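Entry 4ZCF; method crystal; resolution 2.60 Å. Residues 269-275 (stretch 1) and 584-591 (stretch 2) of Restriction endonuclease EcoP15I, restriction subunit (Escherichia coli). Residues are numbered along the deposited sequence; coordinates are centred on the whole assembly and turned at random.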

# COMPACT_ATOMS: atom_id res chain seq x y z
N ALA C 269 43.56 12.61 -2.54
CA ALA C 269 44.09 11.28 -2.78
C ALA C 269 45.49 11.01 -2.27
O ALA C 269 45.75 9.91 -1.84
CB ALA C 269 44.03 10.96 -4.25
N VAL C 270 46.40 11.96 -2.37
CA VAL C 270 47.67 11.81 -1.69
C VAL C 270 47.58 11.75 -0.18
O VAL C 270 48.16 10.89 0.43
CB VAL C 270 48.75 12.80 -2.19
CG1 VAL C 270 48.49 13.20 -3.61
CG2 VAL C 270 48.89 14.02 -1.30
N ASP C 271 46.81 12.61 0.44
CA ASP C 271 46.61 12.50 1.89
C ASP C 271 46.07 11.12 2.31
O ASP C 271 46.56 10.55 3.28
CB ASP C 271 45.67 13.61 2.40
CG ASP C 271 46.00 15.02 1.97
OD1 ASP C 271 47.21 15.37 1.93
OD2 ASP C 271 45.06 15.80 1.71
N ALA C 272 45.08 10.57 1.55
CA ALA C 272 44.44 9.27 1.80
C ALA C 272 45.47 8.13 1.80
O ALA C 272 45.60 7.44 2.81
CB ALA C 272 43.35 9.01 0.77
N PHE C 273 46.23 7.98 0.68
CA PHE C 273 47.30 6.99 0.49
C PHE C 273 48.50 7.22 1.43
O PHE C 273 49.02 6.25 1.98
CB PHE C 273 47.77 6.97 -0.97
CG PHE C 273 46.91 6.20 -1.96
CD1 PHE C 273 46.79 4.82 -1.88
CD2 PHE C 273 46.28 6.86 -3.02
CE1 PHE C 273 46.01 4.11 -2.80
CE2 PHE C 273 45.49 6.15 -3.93
CZ PHE C 273 45.36 4.78 -3.82
N ASN C 274 48.92 8.49 1.64
CA ASN C 274 50.05 8.89 2.49
C ASN C 274 49.86 8.64 3.97
O ASN C 274 50.75 8.08 4.61
CB ASN C 274 50.45 10.35 2.25
CG ASN C 274 51.35 10.57 1.07
OD1 ASN C 274 51.30 9.87 0.05
ND2 ASN C 274 52.21 11.56 1.18
N ASP C 275 48.70 9.07 4.52
CA ASP C 275 48.34 8.86 5.92
C ASP C 275 47.76 7.47 6.18
O ASP C 275 47.20 7.21 7.25
CB ASP C 275 47.43 9.98 6.42
CG ASP C 275 48.20 11.23 6.78
OD1 ASP C 275 49.03 11.68 5.94
OD2 ASP C 275 48.00 11.76 7.90
N SER C 584 54.31 19.30 -1.87
CA SER C 584 53.52 18.17 -2.40
C SER C 584 53.95 16.73 -1.92
O SER C 584 54.92 16.57 -1.18
CB SER C 584 53.49 18.21 -3.93
N LYS C 585 53.25 15.73 -2.43
CA LYS C 585 53.45 14.33 -2.08
C LYS C 585 53.30 13.50 -3.33
O LYS C 585 52.96 14.05 -4.35
CB LYS C 585 52.44 13.88 -1.03
N PHE C 586 53.68 12.23 -3.31
CA PHE C 586 52.88 11.12 -2.80
C PHE C 586 53.87 10.04 -2.41
O PHE C 586 55.01 10.10 -2.80
CB PHE C 586 51.95 10.58 -3.86
N THR C 587 53.47 9.08 -1.61
CA THR C 587 54.46 8.17 -1.02
C THR C 587 55.06 7.29 -2.10
O THR C 587 54.33 6.82 -2.98
CB THR C 587 53.83 7.32 0.07
N GLN C 588 56.38 7.07 -2.02
CA GLN C 588 57.16 6.27 -2.97
C GLN C 588 56.78 4.78 -2.97
O GLN C 588 56.90 4.12 -4.00
CB GLN C 588 58.64 6.43 -2.69
N GLU C 589 56.29 4.26 -1.82
CA GLU C 589 55.92 2.86 -1.63
C GLU C 589 54.44 2.47 -1.88
O GLU C 589 54.19 1.32 -2.25
CB GLU C 589 56.36 2.39 -0.24
N LEU C 590 53.48 3.41 -1.62
CA LEU C 590 52.01 3.22 -1.71
C LEU C 590 51.48 2.44 -2.95
O LEU C 590 51.05 1.30 -2.79
CB LEU C 590 51.28 4.54 -1.52
N LYS C 591 51.53 3.05 -4.15
CA LYS C 591 51.11 2.40 -5.40
C LYS C 591 52.39 1.95 -6.12
O LYS C 591 53.28 2.76 -6.37
CB LYS C 591 50.31 3.37 -6.25

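Residues 269-274 form a helix, held by the usual i to i-4 backbone hydrogen bonds: Phe 273 N to Ala 269 O at 3.2 Å, Asn 274 N to Val 270 O at 2.8 Å, and Asp 275 N to Asp 271 O at 2.9 Å. Asp 275, with phi/psi of -82/14, is the first residue to leave helical geometry. The second stretch runs past this helix largely without regular structure. Its residues 584-586 are extended, with phi between -141° and -171°, and no backbone hydrogen bond forms within the stretch. The two backbones come close at Val 270 and Phe 586, whose CA atoms lie 5.4 Å apart, and at Asn 274 and Thr 587, where the CA-CA distance is 5.7 Å; Phe 273 and Leu 590 are somewhat farther apart, at 6.4 Å between CA atoms. The helical residues involved, 270, 273 and 274, follow the three- and four-residue spacing that brings side chains to one side of a helix.

Although more than 300 residues separate the stretches in sequence, they bury 281 Å² between them, both sides summed. The one hydrogen bond across the contact joins a side chain to a backbone: Thr 587 N donates to Asn 274 OD1 at 2.8 Å, with an angle of 131° at the hydrogen. The distance is short but the bond is clearly bent. Asparagine suits this place because its amide oxygen can accept from a backbone NH that has no partner within its own stretch. The CA-CB bond of Asn 274 points sideways, yet chi1 of -83° (m) and chi2 of 32° bring the amide nearer to the other chain segment. There Asn 274 OD1 also lies 3.5 Å from Phe 586 CA, while Asn 274 ND2 approaches Lys 585 CB at 3.2 Å. This last approach is a close packing contact with carbon and supplies no further hydrogen bond.

Val 270 provides an apolar surface one helical turn earlier. Its CA-CB bond points toward the second stretch, and its branched side chain meets two neighbouring residues there: Val 270 CG2 lies 3.6 Å from Lys 585 CB, and Val 270 CB lies 4.2 Å from Phe 586 CB. Branching at CB places methyl groups close to the helix backbone, so valine can pack against a nearby segment of chain without a long reach.

Phe 273 and Leu 590 extend the apolar contact, both with CA-CB bonds directed toward the opposing stretch; Phe 273 CB lies 4.3 Å from Leu 590 CB. Both residue types are apolar, so neither side chain leaves a polar group unpaired where they meet, and the aromatic ring adds carbon surface close by, with Phe 273 CD1 4.5 Å from Leu 590 CB.

Every residue of the second stretch is modelled only as far as CB, so any contacts of its outer side-chain atoms, those of Leu 590 included, remain undescribed.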